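Local coordinates for protein 23S rRNA (guanine(2535)-N(1))-methyltransferase (Streptomyces viridochromogenes, PDB 1O9G) that methylates N1 of guanine 2535 in 23S ribosomal RNA with S-adenosylmethionine as methyl donor, and so confers resistance to the antibiotic avilamycin, at residues S14-G19 with L69-R74; V20-A25 with R132-R137; A98-A103 with L145-R150. The protein carries 3 engineered substitutions. One frame throughout, in Å; residues are numbered along the deposited sequence.

Interaction 1 (S14-G19 with L69-R74); sequences SDLACG and LGLLHR
Leu-16 reaches from the N-terminal loop to Leu-71 and Leu-72 at the C-terminal end of helix 64-72, the helix that connects strands 53-57 and 77-84 in the Rossmann-like methyltransferase fold. Along the loop, Ser-14 starts a turn that Ala-17 closes, its N bonding to Ser-14 O at 3.1 Å. Asp-15 faces helix 122-140 instead, and its carboxylate splits between two salt bridges, OD1 to Arg-133 and OD2 to Arg-137. Leu-16 then carries the whole contact with 69-74. Its CG lies opposite the carbonyl carbon (chi1 -68°), and the two methyls part company beyond it. CD2 meets Leu-71, with CD1 of that residue at 3.8 Å and its CB at 4.2 Å. CD1 goes to Leu-72; the Leu-16 side chain lies aslant to both leucines of the helix. The backbones stay well apart, with 8.4 Å between the CA atoms of Leu-16 and Leu-72. Leu-134 flanks Leu-16 from helix 122-140, and Tyr-64 OH bonds to Leu-16 O, tying the loop to the other end of helix 64-72. At the Leu-72 side of the contact, Leu-16 CD1 lies 4.0 Å from Leu-72 CB and 4.2 Å from Leu-72 CD1.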
ATOM      1  N   SER A  14      -0.606   8.281 -15.095  1.00 26.35           N
ATOM      2  CA  SER A  14      -1.610   7.617 -15.911  1.00 26.00           C
ATOM      3  C   SER A  14      -1.275   6.120 -16.091  1.00 22.51           C
ATOM      4  O   SER A  14      -2.166   5.293 -16.131  1.00 20.64           O
ATOM      5  CB  SER A  14      -1.829   8.366 -17.242  1.00 28.20           C
ATOM      6  OG  SER A  14      -0.723   8.288 -18.128  1.00 32.68           O
ATOM      7  N   ASP A  15       0.007   5.770 -16.164  1.00 21.19           N
ATOM      8  CA  ASP A  15       0.376   4.381 -16.381  1.00 18.78           C
ATOM      9  C   ASP A  15      -0.001   3.503 -15.189  1.00 17.55           C
ATOM     10  O   ASP A  15      -0.186   2.304 -15.356  1.00 16.69           O
ATOM     11  CB  ASP A  15       1.873   4.200 -16.614  1.00 19.13           C
ATOM     12  CG  ASP A  15       2.331   4.773 -17.923  1.00 20.43           C
ATOM     13  OD1 ASP A  15       1.484   5.202 -18.751  1.00 21.68           O
ATOM     14  OD2 ASP A  15       3.543   4.866 -18.198  1.00 22.68           O
ATOM     15  N   LEU A  16      -0.097   4.094 -14.001  1.00 17.15           N
ATOM     16  CA  LEU A  16      -0.459   3.384 -12.771  1.00 15.75           C
ATOM     17  C   LEU A  16      -1.959   3.426 -12.459  1.00 16.45           C
ATOM     18  O   LEU A  16      -2.391   2.934 -11.433  1.00 15.81           O
ATOM     19  CB  LEU A  16       0.383   3.894 -11.580  1.00 16.49           C
ATOM     20  CG  LEU A  16       1.869   3.537 -11.659  1.00 15.88           C
ATOM     21  CD1 LEU A  16       2.644   4.398 -10.625  1.00 19.30           C
ATOM     22  CD2 LEU A  16       2.110   2.076 -11.481  1.00 16.45           C
ATOM     23  N   ALA A  17      -2.755   3.982 -13.357  1.00 16.66           N
ATOM     24  CA  ALA A  17      -4.181   4.117 -13.128  1.00 16.88           C
ATOM     25  C   ALA A  17      -4.829   2.751 -12.952  1.00 16.37           C
ATOM     26  O   ALA A  17      -4.510   1.792 -13.625  1.00 17.20           O
ATOM     27  CB  ALA A  17      -4.856   4.851 -14.272  1.00 16.98           C
ATOM     28  N   CYS A  18      -5.784   2.668 -12.055  1.00 18.02           N
ATOM     29  CA  CYS A  18      -6.441   1.410 -11.829  1.00 18.52           C
ATOM     30  C   CYS A  18      -7.254   0.984 -13.063  1.00 18.82           C
ATOM     31  O   CYS A  18      -7.985   1.785 -13.649  1.00 20.35           O
ATOM     32  CB  CYS A  18      -7.286   1.538 -10.595  1.00 19.38           C
ATOM     33  SG  CYS A  18      -7.858  -0.021  -9.920  1.00 23.16           S
ATOM     34  N   GLY A  19      -7.089  -0.260 -13.494  1.00 17.94           N
ATOM     35  CA  GLY A  19      -7.792  -0.799 -14.640  1.00 18.76           C
ATOM     36  C   GLY A  19      -7.095  -0.652 -15.989  1.00 19.10           C
ATOM     37  O   GLY A  19      -7.656  -1.005 -17.034  1.00 21.78           O
ATOM     38  N   LEU A  69       2.864   1.665  -4.939  1.00 10.40           N
ATOM     39  CA  LEU A  69       4.043   2.082  -4.221  1.00 11.21           C
ATOM     40  C   LEU A  69       5.264   1.293  -4.615  1.00 11.19           C
ATOM     41  O   LEU A  69       6.356   1.835  -4.770  1.00 12.34           O
ATOM     42  CB  LEU A  69       3.819   2.023  -2.743  1.00 11.31           C
ATOM     43  CG  LEU A  69       2.782   3.028  -2.243  1.00 11.76           C
ATOM     44  CD1 LEU A  69       2.472   2.709  -0.777  1.00 14.13           C
ATOM     45  CD2 LEU A  69       3.286   4.472  -2.404  1.00 13.55           C
ATOM     46  N   GLY A  70       5.085  -0.013  -4.799  1.00 10.70           N
ATOM     47  CA  GLY A  70       6.156  -0.897  -5.195  1.00 11.39           C
ATOM     48  C   GLY A  70       6.805  -0.491  -6.514  1.00 12.52           C
ATOM     49  O   GLY A  70       8.028  -0.480  -6.633  1.00 13.09           O
ATOM     50  N   LEU A  71       5.996  -0.123  -7.504  1.00 12.43           N
ATOM     51  CA  LEU A  71       6.498   0.314  -8.797  1.00 13.56           C
ATOM     52  C   LEU A  71       7.031   1.742  -8.727  1.00 15.03           C
ATOM     53  O   LEU A  71       8.146   2.031  -9.123  1.00 15.91           O
ATOM     54  CB  LEU A  71       5.439   0.163  -9.899  1.00 13.73           C
ATOM     55  CG  LEU A  71       4.997  -1.273 -10.210  1.00 13.91           C
ATOM     56  CD1 LEU A  71       3.801  -1.278 -11.145  1.00 14.58           C
ATOM     57  CD2 LEU A  71       6.149  -2.070 -10.758  1.00 14.26           C
ATOM     58  N   LEU A  72       6.225   2.633  -8.185  1.00 15.31           N
ATOM     59  CA  LEU A  72       6.578   4.047  -8.187  1.00 16.55           C
ATOM     60  C   LEU A  72       7.841   4.302  -7.367  1.00 15.97           C
ATOM     61  O   LEU A  72       8.697   5.098  -7.783  1.00 17.86           O
ATOM     62  CB  LEU A  72       5.395   4.895  -7.707  1.00 17.16           C
ATOM     63  CG  LEU A  72       5.518   6.397  -7.831  1.00 20.65           C
ATOM     64  CD1 LEU A  72       5.774   6.806  -9.255  1.00 21.62           C
ATOM     65  CD2 LEU A  72       4.258   7.040  -7.328  1.00 22.77           C
ATOM     66  N   HIS A  73       7.993   3.592  -6.258  1.00 15.44           N
ATOM     67  CA  HIS A  73       9.084   3.795  -5.319  1.00 15.46           C
ATOM     68  C   HIS A  73      10.071   2.628  -5.259  1.00 14.65           C
ATOM     69  O   HIS A  73      10.739   2.405  -4.246  1.00 15.01           O
ATOM     70  CB  HIS A  73       8.529   4.133  -3.934  1.00 15.31           C
ATOM     71  CG  HIS A  73       7.905   5.483  -3.877  1.00 18.74           C
ATOM     72  ND1 HIS A  73       8.651   6.633  -3.821  1.00 21.06           N
ATOM     73  CD2 HIS A  73       6.610   5.876  -3.933  1.00 20.24           C
ATOM     74  CE1 HIS A  73       7.839   7.677  -3.829  1.00 24.17           C
ATOM     75  NE2 HIS A  73       6.595   7.239  -3.892  1.00 25.13           N
ATOM     76  N   ARG A  74      10.168   1.895  -6.355  1.00 15.65           N
ATOM     77  CA  ARG A  74      11.055   0.750  -6.459  1.00 15.01           C
ATOM     78  C   ARG A  74      12.460   1.046  -5.977  1.00 16.37           C
ATOM     79  O   ARG A  74      13.037   0.225  -5.269  1.00 16.82           O
ATOM     80  CB  ARG A  74      11.092   0.257  -7.883  1.00 16.55           C
ATOM     81  CG  ARG A  74      12.073  -0.852  -8.197  1.00 18.58           C
ATOM     82  CD  ARG A  74      11.666  -2.114  -7.481  1.00 15.27           C
ATOM     83  NE  ARG A  74      12.654  -3.189  -7.519  1.00 20.41           N
ATOM     84  CZ  ARG A  74      13.627  -3.370  -6.623  1.00 17.39           C
ATOM     85  NH1 ARG A  74      13.841  -2.507  -5.636  1.00 18.29           N
ATOM     86  NH2 ARG A  74      14.311  -4.464  -6.696  1.00 20.33           N
TER

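Interaction 2 (V20-A25 with R132-R137); sequences VVLHSA and RRLRER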
ATOM      1  N   VAL A  20      -5.887  -0.109 -15.983  1.00 17.09           N
ATOM      2  CA  VAL A  20      -5.090   0.018 -17.195  1.00 16.96           C
ATOM      3  C   VAL A  20      -4.099  -1.141 -17.191  1.00 14.49           C
ATOM      4  O   VAL A  20      -4.330  -2.151 -17.853  1.00 15.03           O
ATOM      5  CB  VAL A  20      -4.417   1.419 -17.286  1.00 17.68           C
ATOM      6  CG1 VAL A  20      -3.483   1.538 -18.509  1.00 16.91           C
ATOM      7  CG2 VAL A  20      -5.478   2.490 -17.292  1.00 20.27           C
ATOM      8  N   VAL A  21      -3.059  -1.067 -16.364  1.00 13.16           N
ATOM      9  CA  VAL A  21      -2.148  -2.189 -16.152  1.00 13.51           C
ATOM     10  C   VAL A  21      -2.511  -2.901 -14.824  1.00 12.86           C
ATOM     11  O   VAL A  21      -2.788  -4.116 -14.771  1.00 12.71           O
ATOM     12  CB  VAL A  21      -0.680  -1.744 -16.162  1.00 13.16           C
ATOM     13  CG1 VAL A  21       0.278  -2.967 -15.990  1.00 13.34           C
ATOM     14  CG2 VAL A  21      -0.373  -0.970 -17.462  1.00 14.09           C
ATOM     15  N   LEU A  22      -2.478  -2.131 -13.749  1.00 12.47           N
ATOM     16  CA  LEU A  22      -2.921  -2.588 -12.446  1.00 12.87           C
ATOM     17  C   LEU A  22      -4.399  -2.917 -12.491  1.00 13.59           C
ATOM     18  O   LEU A  22      -5.173  -2.359 -13.280  1.00 13.86           O
ATOM     19  CB  LEU A  22      -2.558  -1.571 -11.364  1.00 13.06           C
ATOM     20  CG  LEU A  22      -1.092  -1.565 -10.950  1.00 13.93           C
ATOM     21  CD1 LEU A  22      -0.107  -1.196 -12.047  1.00 15.74           C
ATOM     22  CD2 LEU A  22      -0.833  -0.655  -9.713  1.00 16.67           C
ATOM     23  N   HIS A  23      -4.778  -3.838 -11.630  1.00 13.93           N
ATOM     24  CA  HIS A  23      -6.080  -4.487 -11.677  1.00 15.85           C
ATOM     25  C   HIS A  23      -7.079  -3.837 -10.751  1.00 17.22           C
ATOM     26  O   HIS A  23      -6.750  -3.528  -9.604  1.00 16.77           O
ATOM     27  CB  HIS A  23      -5.934  -5.950 -11.298  1.00 14.98           C
ATOM     28  CG  HIS A  23      -5.155  -6.736 -12.294  1.00 16.21           C
ATOM     29  ND1 HIS A  23      -3.831  -7.072 -12.136  1.00 18.43           N
ATOM     30  CD2 HIS A  23      -5.526  -7.230 -13.492  1.00 16.10           C
ATOM     31  CE1 HIS A  23      -3.433  -7.770 -13.188  1.00 16.00           C
ATOM     32  NE2 HIS A  23      -4.443  -7.887 -14.014  1.00 18.71           N
ATOM     33  N   SER A  24      -8.286  -3.630 -11.308  1.00 17.86           N
ATOM     34  CA  SER A  24      -9.436  -3.050 -10.612  1.00 18.80           C
ATOM     35  C   SER A  24     -10.370  -4.145 -10.114  1.00 19.14           C
ATOM     36  O   SER A  24     -10.389  -5.246 -10.642  1.00 19.56           O
ATOM     37  CB  SER A  24     -10.201  -2.088 -11.556  1.00 19.51           C
ATOM     38  OG  SER A  24     -10.587  -2.736 -12.755  1.00 23.09           O
ATOM     39  N   ALA A  25     -11.181  -3.797  -9.133  1.00 19.83           N
ATOM     40  CA  ALA A  25     -12.189  -4.664  -8.570  1.00 21.08           C
ATOM     41  C   ALA A  25     -13.453  -3.854  -8.277  1.00 22.23           C
ATOM     42  O   ALA A  25     -13.363  -2.713  -7.879  1.00 22.41           O
ATOM     43  CB  ALA A  25     -11.659  -5.237  -7.282  1.00 22.52           C
ATOM     44  N   ARG A 132       4.547  -1.748 -20.876  1.00 17.46           N
ATOM     45  CA  ARG A 132       5.906  -1.707 -21.390  1.00 19.66           C
ATOM     46  C   ARG A 132       6.710  -0.633 -20.653  1.00 19.54           C
ATOM     47  O   ARG A 132       7.820  -0.909 -20.215  1.00 19.93           O
ATOM     48  CB  ARG A 132       5.923  -1.426 -22.894  1.00 21.46           C
ATOM     49  CG  ARG A 132       7.307  -1.134 -23.443  1.00 26.12           C
ATOM     50  CD  ARG A 132       7.308  -0.712 -24.913  1.00 31.62           C
ATOM     51  NE  ARG A 132       6.512   0.501 -25.171  1.00 36.12           N
ATOM     52  CZ  ARG A 132       6.889   1.743 -24.835  1.00 40.31           C
ATOM     53  NH1 ARG A 132       8.038   1.966 -24.195  1.00 42.00           N
ATOM     54  NH2 ARG A 132       6.107   2.781 -25.124  1.00 41.47           N
ATOM     55  N   ARG A 133       6.164   0.568 -20.508  1.00 18.90           N
ATOM     56  CA  ARG A 133       6.872   1.647 -19.826  1.00 19.13           C
ATOM     57  C   ARG A 133       7.145   1.309 -18.354  1.00 17.95           C
ATOM     58  O   ARG A 133       8.261   1.555 -17.838  1.00 18.98           O
ATOM     59  CB  ARG A 133       6.144   2.975 -19.928  1.00 19.90           C
ATOM     60  CG  ARG A 133       6.141   3.604 -21.318  1.00 23.03           C
ATOM     61  CD  ARG A 133       5.613   5.005 -21.296  1.00 26.74           C
ATOM     62  NE  ARG A 133       4.178   5.018 -21.026  1.00 27.85           N
ATOM     63  CZ  ARG A 133       3.222   4.996 -21.948  1.00 25.22           C
ATOM     64  NH1 ARG A 133       3.500   5.031 -23.244  1.00 29.12           N
ATOM     65  NH2 ARG A 133       1.956   4.972 -21.575  1.00 22.58           N
ATOM     66  N   LEU A 134       6.168   0.720 -17.695  1.00 16.21           N
ATOM     67  CA  LEU A 134       6.337   0.332 -16.292  1.00 15.30           C
ATOM     68  C   LEU A 134       7.439  -0.714 -16.176  1.00 15.43           C
ATOM     69  O   LEU A 134       8.202  -0.682 -15.213  1.00 15.65           O
ATOM     70  CB  LEU A 134       5.012  -0.174 -15.666  1.00 14.64           C
ATOM     71  CG  LEU A 134       3.942   0.884 -15.438  1.00 15.52           C
ATOM     72  CD1 LEU A 134       2.637   0.182 -15.028  1.00 15.92           C
ATOM     73  CD2 LEU A 134       4.390   1.884 -14.390  1.00 15.09           C
ATOM     74  N   ARG A 135       7.473  -1.678 -17.085  1.00 15.43           N
ATOM     75  CA  ARG A 135       8.531  -2.694 -17.106  1.00 15.78           C
ATOM     76  C   ARG A 135       9.906  -2.073 -17.307  1.00 17.13           C
ATOM     77  O   ARG A 135      10.853  -2.453 -16.629  1.00 17.25           O
ATOM     78  CB  ARG A 135       8.291  -3.770 -18.151  1.00 17.91           C
ATOM     79  CG  ARG A 135       9.364  -4.843 -18.207  1.00 19.63           C
ATOM     80  CD  ARG A 135       9.122  -5.983 -19.179  1.00 24.19           C
ATOM     81  NE  ARG A 135       8.500  -5.552 -20.419  1.00 26.66           N
ATOM     82  CZ  ARG A 135       9.100  -4.901 -21.395  1.00 32.51           C
ATOM     83  NH1 ARG A 135      10.397  -4.623 -21.336  1.00 35.24           N
ATOM     84  NH2 ARG A 135       8.390  -4.555 -22.467  1.00 32.25           N
ATOM     85  N   GLU A 136      10.021  -1.132 -18.227  1.00 18.35           N
ATOM     86  CA  GLU A 136      11.290  -0.471 -18.481  1.00 21.02           C
ATOM     87  C   GLU A 136      11.780   0.292 -17.242  1.00 20.44           C
ATOM     88  O   GLU A 136      12.963   0.215 -16.908  1.00 21.61           O
ATOM     89  CB  GLU A 136      11.215   0.433 -19.720  1.00 23.91           C
ATOM     90  CG  GLU A 136      10.952  -0.356 -21.001  1.00 27.36           C
ATOM     91  CD  GLU A 136      10.613   0.506 -22.204  1.00 34.76           C
ATOM     92  OE1 GLU A 136      10.272   1.702 -22.031  1.00 37.50           O
ATOM     93  OE2 GLU A 136      10.692  -0.036 -23.330  1.00 37.81           O
ATOM     94  N   ARG A 137      10.893   0.999 -16.556  1.00 19.42           N
ATOM     95  CA  ARG A 137      11.242   1.679 -15.314  1.00 19.47           C
ATOM     96  C   ARG A 137      11.620   0.677 -14.210  1.00 17.05           C
ATOM     97  O   ARG A 137      12.641   0.869 -13.550  1.00 17.76           O
ATOM     98  CB  ARG A 137      10.126   2.642 -14.848  1.00 19.54           C
ATOM     99  CG  ARG A 137      10.032   3.894 -15.690  1.00 24.34           C
ATOM    100  CD  ARG A 137       9.149   5.021 -15.148  1.00 27.53           C
ATOM    101  NE  ARG A 137       7.707   4.747 -15.185  1.00 28.20           N
ATOM    102  CZ  ARG A 137       6.902   4.965 -16.232  1.00 27.67           C
ATOM    103  NH1 ARG A 137       7.378   5.439 -17.384  1.00 30.93           N
ATOM    104  NH2 ARG A 137       5.599   4.715 -16.133  1.00 25.30           N
TER
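Val-21 and Leu-134 mark the nearest backbone approach, with CA atoms 8.9 Å apart where the irregular loop 20-25 runs past helix 122-140. Their side chains bridge this distance tip to tip. One methyl of the helix, Leu-134 CD1, does all the touching: it lies 4.0 Å from Val-21 CB, with both methyls of the valine at nearly the same distance, so it sits over the end of the valine and covers CB and the two branches about equally. Leu-134 carries CG beside its backbone N (chi1 -70°), which extends the methyl out from the helix. Leu-22 adds a looser contact through its own tip, its CD1 lying 4.3 Å from Leu-134 CD1. All three side chains are buried, and the interface between the segments is wholly apolar. Charged groups of the helix pair away from this interface: Arg-132 NH1 forms a salt bridge with Glu-136 OE1 at 3.1 Å, one turn along, and Arg-135 pairs with Glu-109. Helix 102-119 supplies Leu-105 against Val-21, and Arg-108 NE bonds to Val-21 O. Leu-22 lies on Asn-96 of helix 87-98, so the loop is wedged among three helices, 87-98, 102-119 and 122-140.

Interaction 3 (A98-A103 with L145-R150); sequences ALLSPA and LPCAIR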
ATOM      1  N   ALA A  98       1.963  -9.708  -8.868  1.00 12.98           N
ATOM      2  CA  ALA A  98       2.648 -10.324  -9.995  1.00 13.07           C
ATOM      3  C   ALA A  98       3.294  -9.248 -10.896  1.00 12.80           C
ATOM      4  O   ALA A  98       4.269  -9.530 -11.583  1.00 15.05           O
ATOM      5  CB  ALA A  98       1.711 -11.208 -10.780  1.00 14.86           C
ATOM      6  N   LEU A  99       2.737  -8.042 -10.914  1.00 12.65           N
ATOM      7  CA  LEU A  99       3.261  -6.935 -11.696  1.00 12.95           C
ATOM      8  C   LEU A  99       4.545  -6.320 -11.152  1.00 12.73           C
ATOM      9  O   LEU A  99       5.109  -5.430 -11.779  1.00 13.50           O
ATOM     10  CB  LEU A  99       2.191  -5.841 -11.837  1.00 12.80           C
ATOM     11  CG  LEU A  99       0.875  -6.322 -12.464  1.00 11.91           C
ATOM     12  CD1 LEU A  99      -0.132  -5.216 -12.342  1.00 13.25           C
ATOM     13  CD2 LEU A  99       1.065  -6.742 -13.904  1.00 14.50           C
ATOM     14  N   LEU A 100       5.019  -6.795 -10.012  1.00 12.40           N
ATOM     15  CA  LEU A 100       6.262  -6.298  -9.426  1.00 12.06           C
ATOM     16  C   LEU A 100       7.487  -6.988  -9.998  1.00 13.10           C
ATOM     17  O   LEU A 100       8.587  -6.740  -9.518  1.00 13.40           O
ATOM     18  CB  LEU A 100       6.229  -6.408  -7.911  1.00 11.32           C
ATOM     19  CG  LEU A 100       5.169  -5.536  -7.270  1.00 11.60           C
ATOM     20  CD1 LEU A 100       5.150  -5.777  -5.807  1.00 14.60           C
ATOM     21  CD2 LEU A 100       5.392  -4.042  -7.565  1.00 13.04           C
ATOM     22  N   SER A 101       7.313  -7.844 -10.989  1.00 15.91           N
ATOM     23  CA  SER A 101       8.467  -8.360 -11.727  1.00 17.34           C
ATOM     24  C   SER A 101       8.361  -8.024 -13.200  1.00 17.59           C
ATOM     25  O   SER A 101       7.264  -7.877 -13.734  1.00 17.06           O
ATOM     26  CB  SER A 101       8.633  -9.856 -11.552  1.00 19.39           C
ATOM     27  OG  SER A 101       7.732 -10.543 -12.383  1.00 22.07           O
ATOM     28  N   PRO A 102       9.487  -7.883 -13.883  1.00 18.44           N
ATOM     29  CA  PRO A 102       9.408  -7.728 -15.345  1.00 20.13           C
ATOM     30  C   PRO A 102       8.594  -8.823 -16.036  1.00 19.88           C
ATOM     31  O   PRO A 102       7.805  -8.466 -16.933  1.00 18.98           O
ATOM     32  CB  PRO A 102      10.867  -7.720 -15.776  1.00 23.01           C
ATOM     33  CG  PRO A 102      11.593  -7.166 -14.574  1.00 22.25           C
ATOM     34  CD  PRO A 102      10.871  -7.772 -13.395  1.00 20.80           C
ATOM     35  N   ALA A 103       8.679 -10.070 -15.598  1.00 20.87           N
ATOM     36  CA  ALA A 103       7.926 -11.158 -16.239  1.00 22.23           C
ATOM     37  C   ALA A 103       6.428 -10.934 -16.080  1.00 20.28           C
ATOM     38  O   ALA A 103       5.677 -11.177 -16.995  1.00 21.02           O
ATOM     39  CB  ALA A 103       8.307 -12.531 -15.689  1.00 25.05           C
ATOM     40  N   LEU A 145      10.944  -6.667  -7.738  1.00 12.72           N
ATOM     41  CA  LEU A 145      10.834  -6.293  -6.361  1.00 12.58           C
ATOM     42  C   LEU A 145      10.337  -7.494  -5.555  1.00 11.52           C
ATOM     43  O   LEU A 145       9.190  -7.932  -5.748  1.00 13.33           O
ATOM     44  CB  LEU A 145       9.863  -5.133  -6.202  1.00 11.87           C
ATOM     45  CG  LEU A 145       9.650  -4.649  -4.773  1.00 13.16           C
ATOM     46  CD1 LEU A 145      10.911  -4.222  -4.081  1.00 13.31           C
ATOM     47  CD2 LEU A 145       8.628  -3.500  -4.766  1.00 13.01           C
ATOM     48  N   PRO A 146      11.167  -8.049  -4.660  1.00 12.89           N
ATOM     49  CA  PRO A 146      10.732  -9.182  -3.849  1.00 12.63           C
ATOM     50  C   PRO A 146       9.435  -8.845  -3.101  1.00 11.65           C
ATOM     51  O   PRO A 146       9.277  -7.750  -2.587  1.00 11.91           O
ATOM     52  CB  PRO A 146      11.899  -9.408  -2.901  1.00 12.98           C
ATOM     53  CG  PRO A 146      13.083  -8.934  -3.640  1.00 13.92           C
ATOM     54  CD  PRO A 146      12.578  -7.718  -4.387  1.00 12.39           C
ATOM     55  N   CYS A 147       8.503  -9.786  -3.140  1.00 11.55           N
ATOM     56  CA  CYS A 147       7.188  -9.597  -2.551  1.00 11.94           C
ATOM     57  C   CYS A 147       6.669 -10.926  -2.016  1.00 12.49           C
ATOM     58  O   CYS A 147       7.018 -11.995  -2.496  1.00 15.82           O
ATOM     59  CB  CYS A 147       6.207  -8.975  -3.552  1.00 13.08           C
ATOM     60  SG  CYS A 147       5.862  -9.993  -4.993  1.00 17.55           S
ATOM     61  N   ALA A 148       5.833 -10.831  -1.009  1.00 13.32           N
ATOM     62  CA  ALA A 148       5.212 -11.994  -0.395  1.00 13.83           C
ATOM     63  C   ALA A 148       3.771 -11.560  -0.070  1.00 13.41           C
ATOM     64  O   ALA A 148       3.480 -10.396   0.215  1.00 13.76           O
ATOM     65  CB  ALA A 148       5.934 -12.344   0.826  1.00 15.46           C
ATOM     66  N   ILE A 149       2.862 -12.514  -0.162  1.00 13.55           N
ATOM     67  CA  ILE A 149       1.472 -12.308   0.194  1.00 13.54           C
ATOM     68  C   ILE A 149       0.939 -13.542   0.905  1.00 15.21           C
ATOM     69  O   ILE A 149       1.103 -14.649   0.426  1.00 16.80           O
ATOM     70  CB  ILE A 149       0.627 -11.910  -1.047  1.00 13.43           C
ATOM     71  CG1 ILE A 149      -0.849 -11.754  -0.710  1.00 17.14           C
ATOM     72  CG2 ILE A 149       0.764 -12.908  -2.205  1.00 16.01           C
ATOM     73  CD1 ILE A 149      -1.615 -10.994  -1.780  1.00 17.78           C
ATOM     74  N   ARG A 150       0.288 -13.329   2.051  1.00 15.61           N
ATOM     75  CA  ARG A 150      -0.296 -14.418   2.861  1.00 18.23           C
ATOM     76  C   ARG A 150      -1.608 -13.909   3.496  1.00 17.99           C
ATOM     77  O   ARG A 150      -1.829 -12.720   3.651  1.00 16.00           O
ATOM     78  CB  ARG A 150       0.643 -14.885   4.013  1.00 17.91           C
ATOM     79  CG  ARG A 150       1.882 -15.689   3.626  1.00 21.66           C
ATOM     80  CD  ARG A 150       2.616 -16.275   4.813  1.00 25.08           C
ATOM     81  NE  ARG A 150       3.806 -17.087   4.438  1.00 25.14           N
ATOM     82  CZ  ARG A 150       4.931 -16.609   3.913  1.00 25.19           C
ATOM     83  NH1 ARG A 150       5.118 -15.326   3.645  1.00 20.42           N
ATOM     84  NH2 ARG A 150       5.900 -17.461   3.657  1.00 27.92           N
TER
HETATM   85  O   HOH W   1       8.552  -9.683  -7.818  1.00 17.91           O
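Leu-100 O takes two donors: the backbone N of Leu-145 and a bridging water. The bond from Leu-145 N is nearly straight, 3.0 Å to Leu-100 O with 175° at the hydrogen, and the donor lies close to the line of the carbonyl bond (163° at the oxygen). The water gives only a weak bond to Leu-100 O, at 3.4 Å, and a firmer one to Leu-145 O, at 2.8 Å. It therefore links the carbonyls of the same two residues and closes a small ring of which the direct bond is one side. Both backbones come close here, the CA atoms of Leu-100 and Leu-145 being 5.5 Å apart. Leu-100 occupies the third position of a type I turn, Ala-98 to Ser-101, that separates helix 87-98 from helix 102-119. Beside the polar bond the side chains touch at their roots, with Leu-100 CB 4.2 Å from Leu-145 CB. Further out, Leu-100 CD1 reaches along to Cys-147, whose CB lies 4.1 Å away; a chi1 of -64° turns the leucine branch in that direction. Ser-101 is the N-cap of helix 102-119, its OG bonding to Gly-104 N. The contact thus fixes the turn to the start of strand 147-151, at one edge of the central sheet. That strand pairs in parallel with 77-84, whose Val-80 touches Leu-100, Leu-145 and Cys-147. Leu-97 of helix 87-98 lies against Cys-147, while Pro-102 packs on Leu-138 and Thr-139 of helix 122-140.

The three contacts adjoin one another. Interactions 1 and 2, with centres about 7 Å apart, both start from the N-terminal loop but end on different helices, 64-72 and 122-140; Leu-134 of the latter also touches Leu-16, and the Asp-15 salt bridges run from one contact to the other. Interaction 3, its centre about 13 Å from each of theirs, touches interaction 1 through Leu-71 on Leu-100 and interaction 2 through Leu-22 on Leu-99. All three are largely buried, although Leu-72 and Cys-147 are partly exposed. Their chemistry differs with place: 14-19/69-74 and 20-25/132-137 join loop to helix by aliphatic side chains alone, whereas 98-103/145-150, beside the edge strand, adds a backbone bond and a water.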